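PDB 6SLN: RagA protein from Porphyromonas gingivalis, which is a TonB-dependent receptor barrel of the bacterial outer membrane that holds a bound peptide and probably takes part in peptide uptake. Local coordinates for residues G242-D247 against K890-L895; A270-L275 against V413-G418; E426-K431 against P477-D482; R876-T879 against G884-Q887. One frame throughout, in Å; residues are numbered along the deposited sequence.

Contact 1: residues G242-D247 against K890-L895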
# COMPACT_ATOMS: atom_id res chain seq x y z
N GLY A 242 5.77 41.76 -25.75
CA GLY A 242 5.52 40.83 -26.83
C GLY A 242 6.20 41.33 -28.08
O GLY A 242 7.00 40.60 -28.70
N ASP A 243 5.90 42.57 -28.47
CA ASP A 243 6.45 43.11 -29.71
C ASP A 243 7.96 43.06 -29.68
O ASP A 243 8.60 42.57 -30.61
CB ASP A 243 5.97 44.54 -29.96
CG ASP A 243 4.52 44.61 -30.39
OD1 ASP A 243 3.98 43.59 -30.86
OD2 ASP A 243 3.91 45.70 -30.23
N GLU A 244 8.55 43.55 -28.59
CA GLU A 244 10.00 43.63 -28.48
C GLU A 244 10.64 42.26 -28.64
O GLU A 244 11.61 42.11 -29.40
CB GLU A 244 10.38 44.26 -27.15
CG GLU A 244 10.06 45.71 -27.09
CD GLU A 244 10.34 46.30 -25.74
OE1 GLU A 244 10.21 45.57 -24.73
OE2 GLU A 244 10.66 47.51 -25.71
N LEU A 245 10.13 41.25 -27.92
CA LEU A 245 10.67 39.91 -28.06
C LEU A 245 10.58 39.42 -29.49
O LEU A 245 11.56 38.91 -30.04
CB LEU A 245 9.95 38.93 -27.13
CG LEU A 245 10.38 37.48 -27.36
CD1 LEU A 245 11.89 37.37 -27.15
CD2 LEU A 245 9.63 36.54 -26.46
N LEU A 246 9.41 39.57 -30.13
CA LEU A 246 9.25 39.10 -31.50
C LEU A 246 10.21 39.80 -32.45
O LEU A 246 10.83 39.17 -33.30
CB LEU A 246 7.81 39.27 -31.96
CG LEU A 246 7.54 38.97 -33.44
CD1 LEU A 246 8.01 37.57 -33.78
CD2 LEU A 246 6.06 39.11 -33.77
N ASP A 247 10.36 41.11 -32.31
CA ASP A 247 11.33 41.80 -33.16
C ASP A 247 12.73 41.29 -32.89
O ASP A 247 13.51 41.08 -33.82
CB ASP A 247 11.26 43.31 -32.93
CG ASP A 247 11.89 44.08 -34.07
OD1 ASP A 247 11.55 43.79 -35.24
OD2 ASP A 247 12.72 44.97 -33.78
N LYS A 890 13.16 37.71 -22.79
CA LYS A 890 14.46 38.17 -22.31
C LYS A 890 14.36 39.57 -21.74
O LYS A 890 13.39 40.30 -21.96
CB LYS A 890 15.50 38.15 -23.45
CG LYS A 890 15.70 36.80 -24.08
CD LYS A 890 16.60 35.91 -23.22
CE LYS A 890 16.54 34.45 -23.66
NZ LYS A 890 16.88 34.20 -25.10
N ASP A 891 15.39 39.94 -20.98
CA ASP A 891 15.51 41.30 -20.46
C ASP A 891 15.66 42.32 -21.60
O ASP A 891 16.39 42.08 -22.57
CB ASP A 891 16.71 41.38 -19.51
CG ASP A 891 16.79 42.70 -18.79
OD1 ASP A 891 16.83 43.75 -19.47
OD2 ASP A 891 16.85 42.69 -17.53
N LYS A 892 14.97 43.46 -21.47
CA LYS A 892 15.04 44.54 -22.46
C LYS A 892 16.48 44.92 -22.82
O LYS A 892 16.71 45.47 -23.89
CB LYS A 892 14.32 45.80 -21.95
CG LYS A 892 12.80 45.77 -22.04
CD LYS A 892 12.17 46.88 -21.21
CE LYS A 892 10.64 46.81 -21.21
NZ LYS A 892 9.98 47.32 -22.46
N MET A 893 17.45 44.63 -21.94
CA MET A 893 18.83 45.01 -22.22
C MET A 893 19.34 44.39 -23.52
O MET A 893 20.17 45.00 -24.21
CB MET A 893 19.72 44.62 -21.04
CG MET A 893 19.66 43.13 -20.68
SD MET A 893 21.17 42.49 -19.93
CE MET A 893 21.12 43.33 -18.36
N LEU A 894 18.85 43.20 -23.90
CA LEU A 894 19.40 42.57 -25.09
C LEU A 894 19.02 43.30 -26.37
O LEU A 894 19.54 42.96 -27.44
CB LEU A 894 18.97 41.11 -25.18
CG LEU A 894 19.34 40.28 -23.93
CD1 LEU A 894 19.20 38.77 -24.16
CD2 LEU A 894 20.75 40.64 -23.41
N LEU A 895 18.14 44.30 -26.28
CA LEU A 895 17.85 45.11 -27.46
C LEU A 895 19.00 46.04 -27.78
O LEU A 895 19.13 46.46 -28.94
CB LEU A 895 16.57 45.92 -27.25
CG LEU A 895 15.36 45.10 -26.84
CD1 LEU A 895 14.37 45.97 -26.07
CD2 LEU A 895 14.72 44.50 -28.07
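E244 and K892 meet as opposite charges at the start of a helix, a case of a loop being pinned to a helix across a very long sequence separation. The polar part is a salt bridge: K892 NZ donates to E244 OE1 at 2.9 Å, reaching it on the syn side and only 16° out of the carboxylate plane, and it makes a weak second bond to E244 OE2 at 3.3 Å. The ammonium group thus faces both oxygens. The lysine chain runs extended to CE and bends only at its last torsion (chi4 -78°), which turns NZ into the carboxylate. OE1 also accepts from the backbone N of T241, so two donors hold this end of the glutamate. L895 adds a van der Waals contact: its side chain crosses that of E244 at about a right angle, and L895 CD1 lies beside the carboxylate, 4.0 Å from E244 OE2. Within the loop, D891 forms an Asx turn: M893 N donates to D891 OD1 at 2.7 Å, on its anti lone pair. Backbone hydrogen bonds pair K890 with M240 and K892 with N238, just before helix 242-252, while that helix packs L246 on V261 and V264 of helix 261-276.

Contact 2: residues A270-L275 against V413-G418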
# COMPACT_ATOMS: atom_id res chain seq x y z
N ALA A 270 -0.76 30.13 -37.54
CA ALA A 270 -1.27 28.97 -38.26
C ALA A 270 -1.08 27.69 -37.46
O ALA A 270 -1.93 26.79 -37.52
CB ALA A 270 -0.59 28.84 -39.61
N GLY A 271 0.02 27.59 -36.73
CA GLY A 271 0.29 26.40 -35.96
C GLY A 271 -0.51 26.31 -34.69
O GLY A 271 -0.67 25.20 -34.15
N ALA A 272 -1.01 27.44 -34.20
CA ALA A 272 -1.90 27.43 -33.05
C ALA A 272 -3.31 27.01 -33.45
O ALA A 272 -3.92 26.17 -32.80
CB ALA A 272 -1.92 28.80 -32.38
N GLU A 273 -3.85 27.61 -34.52
CA GLU A 273 -5.20 27.23 -34.91
C GLU A 273 -5.22 25.80 -35.43
O GLU A 273 -6.18 25.06 -35.18
CB GLU A 273 -5.76 28.23 -35.93
CG GLU A 273 -5.28 28.09 -37.34
CD GLU A 273 -6.25 27.32 -38.19
OE1 GLU A 273 -7.44 27.64 -38.13
OE2 GLU A 273 -5.82 26.39 -38.89
N ASP A 274 -4.17 25.37 -36.11
CA ASP A 274 -4.15 23.99 -36.59
C ASP A 274 -4.14 23.00 -35.42
O ASP A 274 -4.83 21.98 -35.46
CB ASP A 274 -2.97 23.76 -37.52
CG ASP A 274 -2.91 22.34 -38.04
OD1 ASP A 274 -2.06 21.57 -37.55
OD2 ASP A 274 -3.73 21.98 -38.91
N LEU A 275 -3.38 23.30 -34.37
CA LEU A 275 -3.36 22.40 -33.22
C LEU A 275 -4.71 22.38 -32.52
O LEU A 275 -5.27 21.30 -32.30
CB LEU A 275 -2.26 22.81 -32.25
CG LEU A 275 -2.18 21.81 -31.10
CD1 LEU A 275 -1.91 20.45 -31.70
CD2 LEU A 275 -1.09 22.21 -30.09
N VAL A 413 -5.71 25.67 -21.11
CA VAL A 413 -4.70 25.17 -22.01
C VAL A 413 -4.12 26.37 -22.73
O VAL A 413 -4.80 27.38 -22.92
CB VAL A 413 -5.34 24.15 -22.99
CG1 VAL A 413 -5.96 24.87 -24.23
CG2 VAL A 413 -4.44 22.97 -23.31
N TYR A 414 -2.85 26.28 -23.11
CA TYR A 414 -2.20 27.34 -23.86
C TYR A 414 -1.25 26.71 -24.87
O TYR A 414 -1.06 25.49 -24.90
CB TYR A 414 -1.49 28.35 -22.93
CG TYR A 414 -0.25 27.81 -22.26
CD1 TYR A 414 0.99 28.02 -22.81
CD2 TYR A 414 -0.33 27.08 -21.06
CE1 TYR A 414 2.12 27.54 -22.21
CE2 TYR A 414 0.81 26.59 -20.45
CZ TYR A 414 2.04 26.82 -21.04
OH TYR A 414 3.21 26.34 -20.46
N TYR A 415 -0.66 27.56 -25.71
CA TYR A 415 0.05 27.12 -26.90
C TYR A 415 1.45 27.71 -26.99
O TYR A 415 1.69 28.87 -26.61
CB TYR A 415 -0.71 27.51 -28.15
CG TYR A 415 0.03 27.18 -29.42
CD1 TYR A 415 0.20 25.86 -29.81
CD2 TYR A 415 0.60 28.18 -30.21
CE1 TYR A 415 0.87 25.54 -30.95
CE2 TYR A 415 1.27 27.86 -31.37
CZ TYR A 415 1.40 26.54 -31.73
OH TYR A 415 2.06 26.19 -32.87
N MET A 416 2.36 26.92 -27.55
CA MET A 416 3.73 27.35 -27.82
C MET A 416 4.14 26.74 -29.15
O MET A 416 3.93 25.54 -29.36
CB MET A 416 4.66 26.90 -26.71
CG MET A 416 5.01 27.99 -25.75
SD MET A 416 6.08 27.40 -24.44
CE MET A 416 4.93 26.71 -23.29
N TYR A 417 4.70 27.57 -30.06
CA TYR A 417 4.94 27.13 -31.43
C TYR A 417 5.75 25.83 -31.44
O TYR A 417 6.67 25.63 -30.64
CB TYR A 417 5.67 28.20 -32.24
CG TYR A 417 5.98 27.72 -33.65
CD1 TYR A 417 4.98 27.62 -34.61
CD2 TYR A 417 7.26 27.31 -34.01
CE1 TYR A 417 5.24 27.15 -35.89
CE2 TYR A 417 7.54 26.84 -35.30
CZ TYR A 417 6.51 26.75 -36.23
OH TYR A 417 6.75 26.29 -37.51
N GLY A 418 5.37 24.91 -32.34
CA GLY A 418 5.99 23.61 -32.44
C GLY A 418 5.37 22.52 -31.58
O GLY A 418 5.57 21.33 -31.89
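Y415 lies against A272 and G271 in a helix-to-loop packing built round a CH-pi contact. It joins helix 261-276 to the segment that leaves the short strand 413-414, at one end of the TonB-dependent receptor barrel and away from its long strands. The example illustrates how one ring can seat itself on a helix by using its face, its edge and its tip for different partners. From the Y415 backbone, CB points at the helix, and CG stands anti to the backbone N (chi1 175°), which carries the ring out over the helical surface. CG itself is 3.9 Å from A272 CB. The alanine methyl lies over the CD2-CE2 side of one ring face, with Y415 CD2 3.4 Å and Y415 CE2 3.5 Å from A272 CB. Over the same face A272 CA stands above the ring centre, 3.6 Å from the centroid and 13° off the normal, so its C-H is presented to the pi cloud. On the CD1 side the ring looks to the next turn: Y415 CD1 lies 3.9 Å from L275 CD2, a methyl placed at the ring edge and near its plane. Y276 of the same helix also touches Y415, and Y417, two residues on, packs on M267 and I268 as well as on an apolar side chain of another protein chain of the assembly. Farther out the ring leaves side chains behind and meets main chain. G271, which has no side chain, brings its carbonyl group obliquely against the phenol, and at the tip Y415 OH is 3.2 Å from G271 C.

Contact 3: residues E426-K431 against P477-D482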
# COMPACT_ATOMS: atom_id res chain seq x y z
N GLU A 426 -2.17 25.74 -14.97
CA GLU A 426 -2.11 25.23 -13.60
C GLU A 426 -3.47 24.78 -13.10
O GLU A 426 -3.60 23.60 -12.71
CB GLU A 426 -1.48 26.28 -12.67
CG GLU A 426 -0.06 26.72 -13.02
CD GLU A 426 0.95 25.58 -13.03
OE1 GLU A 426 0.77 24.61 -12.28
OE2 GLU A 426 1.94 25.68 -13.79
N PRO A 427 -4.50 25.61 -13.11
CA PRO A 427 -5.78 25.14 -12.55
C PRO A 427 -6.29 23.91 -13.25
O PRO A 427 -6.82 22.99 -12.61
CB PRO A 427 -6.71 26.34 -12.73
CG PRO A 427 -5.79 27.50 -13.00
CD PRO A 427 -4.65 26.92 -13.75
N TYR A 428 -6.11 23.83 -14.57
CA TYR A 428 -6.59 22.64 -15.26
C TYR A 428 -5.72 21.44 -14.94
O TYR A 428 -6.24 20.33 -14.76
CB TYR A 428 -6.63 22.86 -16.77
CG TYR A 428 -7.23 21.69 -17.48
CD1 TYR A 428 -8.62 21.56 -17.59
CD2 TYR A 428 -6.43 20.69 -18.02
CE1 TYR A 428 -9.17 20.50 -18.23
CE2 TYR A 428 -6.98 19.61 -18.66
CZ TYR A 428 -8.35 19.51 -18.75
OH TYR A 428 -8.88 18.42 -19.41
N PHE A 429 -4.41 21.65 -14.89
CA PHE A 429 -3.51 20.56 -14.55
C PHE A 429 -3.88 19.97 -13.20
O PHE A 429 -3.97 18.74 -13.05
CB PHE A 429 -2.06 21.03 -14.57
CG PHE A 429 -1.08 19.93 -14.42
CD1 PHE A 429 -0.84 19.06 -15.47
CD2 PHE A 429 -0.43 19.73 -13.21
CE1 PHE A 429 0.04 18.00 -15.32
CE2 PHE A 429 0.47 18.68 -13.06
CZ PHE A 429 0.70 17.81 -14.12
N ALA A 430 -4.14 20.82 -12.21
CA ALA A 430 -4.44 20.33 -10.87
C ALA A 430 -5.71 19.50 -10.84
O ALA A 430 -5.88 18.65 -9.96
CB ALA A 430 -4.55 21.50 -9.89
N LYS A 431 -6.62 19.74 -11.78
CA LYS A 431 -7.88 19.02 -11.83
C LYS A 431 -7.68 17.62 -12.39
O LYS A 431 -8.30 16.66 -11.91
CB LYS A 431 -8.89 19.81 -12.66
CG LYS A 431 -10.27 19.90 -12.09
CD LYS A 431 -11.18 20.62 -13.06
CE LYS A 431 -10.70 22.06 -13.30
NZ LYS A 431 -11.67 22.88 -14.08
N PRO A 477 -8.64 9.80 -16.15
CA PRO A 477 -8.85 9.29 -17.51
C PRO A 477 -9.57 10.32 -18.37
O PRO A 477 -10.15 11.29 -17.87
CB PRO A 477 -9.71 8.04 -17.30
CG PRO A 477 -10.42 8.31 -16.03
CD PRO A 477 -9.47 9.11 -15.16
N ASN A 478 -9.49 10.11 -19.68
CA ASN A 478 -10.27 10.85 -20.67
C ASN A 478 -9.92 12.32 -20.72
O ASN A 478 -10.67 13.11 -21.29
CB ASN A 478 -11.76 10.68 -20.42
CG ASN A 478 -12.15 9.25 -20.43
OD1 ASN A 478 -12.01 8.59 -21.45
ND2 ASN A 478 -12.57 8.74 -19.27
N ASN A 479 -8.81 12.71 -20.13
CA ASN A 479 -8.27 14.03 -20.33
C ASN A 479 -7.86 14.14 -21.79
O ASN A 479 -6.94 13.42 -22.22
CB ASN A 479 -7.10 14.24 -19.37
CG ASN A 479 -6.38 15.57 -19.59
OD1 ASN A 479 -6.77 16.39 -20.43
ND2 ASN A 479 -5.31 15.79 -18.83
N PRO A 480 -8.52 14.98 -22.60
CA PRO A 480 -8.13 15.13 -24.02
C PRO A 480 -6.73 15.68 -24.20
O PRO A 480 -6.16 15.54 -25.29
CB PRO A 480 -9.18 16.09 -24.58
CG PRO A 480 -9.58 16.94 -23.38
CD PRO A 480 -9.55 15.96 -22.20
N TYR A 481 -6.18 16.34 -23.19
CA TYR A 481 -4.87 16.98 -23.27
C TYR A 481 -3.78 16.15 -22.59
O TYR A 481 -2.74 16.69 -22.20
CB TYR A 481 -4.94 18.39 -22.66
CG TYR A 481 -6.18 19.17 -23.10
CD1 TYR A 481 -6.50 19.31 -24.45
CD2 TYR A 481 -7.03 19.78 -22.16
CE1 TYR A 481 -7.61 20.00 -24.85
CE2 TYR A 481 -8.16 20.48 -22.56
CZ TYR A 481 -8.45 20.58 -23.91
OH TYR A 481 -9.58 21.26 -24.37
N ASP A 482 -4.01 14.86 -22.42
CA ASP A 482 -3.07 13.91 -21.87
C ASP A 482 -2.52 13.08 -23.01
O ASP A 482 -3.10 13.04 -24.10
CB ASP A 482 -3.73 13.01 -20.82
CG ASP A 482 -2.78 12.58 -19.69
OD1 ASP A 482 -1.60 12.27 -19.99
OD2 ASP A 482 -3.22 12.53 -18.51
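Y428 and N479 both turn CG anti to the backbone N (chi1 -175° for the tyrosine), so that the phenol and the amide reach out from opposite directions and meet between a short helix and an Asx turn. The turn belongs to the 477-482 loop, where N479 also opens a type I beta turn ending at D482. As a worked example of one side-chain carbonyl serving a backbone N-H and a phenol, N479 OD1 accepts from Y481 N at 2.8 Å, closing the Asx turn, and from Y428 OH at 3.1 Å, which secures the helix. These donors come from opposite faces of the amide plane, the phenol 65° out of it, so neither uses an in-plane lone pair. Y481 adds an aromatic contact: its edge is directed toward the face of Y428 in an offset edge-to-face pair, planes at 62° and centroids 5.5 Å apart. The hydroxyl of Y481 is hydrogen-bonded to S281 OG of helix 280-283, so this ring bridges two helices, while P480 CG covers one of its faces. M424 of strand 423-424 touches both N479 and Y481. The nearest carbons of the aromatic pair are Y428 CE2 and Y481 CD2, 3.5 Å apart.

Contact 4: residues R876-T879 against G884-Q887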
# COMPACT_ATOMS: atom_id res chain seq x y z
N ARG A 876 18.77 34.78 -14.21
CA ARG A 876 19.38 35.72 -15.13
C ARG A 876 20.27 35.02 -16.16
O ARG A 876 20.57 35.63 -17.19
CB ARG A 876 20.15 36.81 -14.36
CG ARG A 876 19.22 37.75 -13.59
CD ARG A 876 19.89 38.96 -12.96
NE ARG A 876 21.01 39.42 -13.76
CZ ARG A 876 22.28 39.35 -13.35
NH1 ARG A 876 22.55 38.85 -12.15
NH2 ARG A 876 23.27 39.76 -14.13
N TYR A 877 20.64 33.76 -15.95
CA TYR A 877 21.35 33.05 -17.01
C TYR A 877 20.44 32.81 -18.21
O TYR A 877 20.94 32.65 -19.33
CB TYR A 877 21.92 31.71 -16.49
CG TYR A 877 22.55 30.85 -17.58
CD1 TYR A 877 21.81 29.90 -18.27
CD2 TYR A 877 23.88 30.99 -17.90
CE1 TYR A 877 22.38 29.13 -19.27
CE2 TYR A 877 24.46 30.21 -18.88
CZ TYR A 877 23.72 29.29 -19.57
OH TYR A 877 24.31 28.53 -20.55
N PHE A 878 19.13 32.80 -17.99
CA PHE A 878 18.16 32.69 -19.06
C PHE A 878 17.71 34.05 -19.56
O PHE A 878 17.75 34.32 -20.76
CB PHE A 878 16.97 31.87 -18.58
CG PHE A 878 17.34 30.50 -18.17
CD1 PHE A 878 17.37 29.48 -19.11
CD2 PHE A 878 17.72 30.23 -16.86
CE1 PHE A 878 17.74 28.21 -18.74
CE2 PHE A 878 18.08 28.96 -16.47
CZ PHE A 878 18.10 27.95 -17.41
N THR A 879 17.33 34.95 -18.64
CA THR A 879 16.76 36.21 -19.08
C THR A 879 17.78 37.14 -19.73
O THR A 879 17.39 38.06 -20.46
CB THR A 879 16.11 36.91 -17.89
OG1 THR A 879 17.07 37.00 -16.84
CG2 THR A 879 14.93 36.14 -17.43
N GLY A 884 21.43 31.79 -26.75
CA GLY A 884 20.69 30.55 -26.67
C GLY A 884 19.44 30.79 -25.87
O GLY A 884 19.25 31.85 -25.28
N LEU A 885 18.58 29.76 -25.84
CA LEU A 885 17.25 29.85 -25.25
C LEU A 885 16.45 30.98 -25.89
O LEU A 885 15.70 31.71 -25.23
CB LEU A 885 17.35 30.02 -23.74
CG LEU A 885 17.88 28.72 -23.16
CD1 LEU A 885 18.91 29.01 -22.08
CD2 LEU A 885 16.72 27.91 -22.64
N MET A 886 16.61 31.14 -27.19
CA MET A 886 16.12 32.34 -27.84
C MET A 886 14.61 32.32 -28.05
O MET A 886 14.07 33.28 -28.61
CB MET A 886 16.87 32.54 -29.15
CG MET A 886 18.37 32.75 -28.95
SD MET A 886 18.76 34.33 -28.19
CE MET A 886 18.21 35.48 -29.45
N GLN A 887 13.93 31.27 -27.61
CA GLN A 887 12.47 31.23 -27.58
C GLN A 887 11.91 31.80 -26.29
O GLN A 887 10.69 31.94 -26.17
CB GLN A 887 11.97 29.81 -27.77
CG GLN A 887 12.15 28.93 -26.54
CD GLN A 887 13.37 28.04 -26.65
OE1 GLN A 887 14.47 28.49 -27.01
NE2 GLN A 887 13.18 26.76 -26.35
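F878 and L885 form the close half of this contact, an apolar join between the end of helix 874-879 and the loop that turns back after it. The leucine backbone takes a left-handed conformation at L885 (phi 56°), and its CB points at the helix, sending both methyls to the same side of the phenylalanine ring. L885 CD1 lies 3.4 Å from F878 CD1 and 3.6 Å from F878 CE1, approaching obliquely. L885 CD2 sits at the ring edge, in its plane, 3.9 Å from F878 CD1. Both methyls therefore crowd the CD1-CE1 side of the ring, with no hydrogen bond across the two segments. The looser half is Y877, whose CE1 comes only to 4.5 Å from L885 CD1. Within the helix, Y877 CD1 also lies over the centre of one F878 face, 4.1 Å above its plane. Beyond L885 the loop moves off toward the more open side, where M886 rests on F248 and A252 of helix 242-252 and Q887 NE2 makes a weak hydrogen bond to the backbone of another protein chain. F392 meets F878 edge-to-face, and F916 stacks on Y877. Y877 packs on an apolar side chain of the bound peptide and F878 on its backbone, so the aromatic cluster forms part of a peptide-binding site, consistent with a TonB-dependent receptor that probably takes up peptides.

How the contacts relate
The centres of the four contacts lie about 29 to 40 Å from the centre of the chain, outside the long barrel strands, and illustrate how helices and loops, some near and some far in sequence, gather at one end of a barrel. Along the chain, contact 1 encloses contacts 2, 3 and 4, which follow in series. Contacts 1 and 4, with centres about 11 Å apart, are joined by probable hydrogen bonds from K890 NZ to L885 O and from D891 N to T879 O. Contacts 2 and 3, about 17 Å between centres, touch through V413 and Y481. Contacts 1 and 2 use consecutive helices 242-252 and 261-276 without touching. Contact 4 reaches the bound peptide, so this region probably takes part in ligand handling.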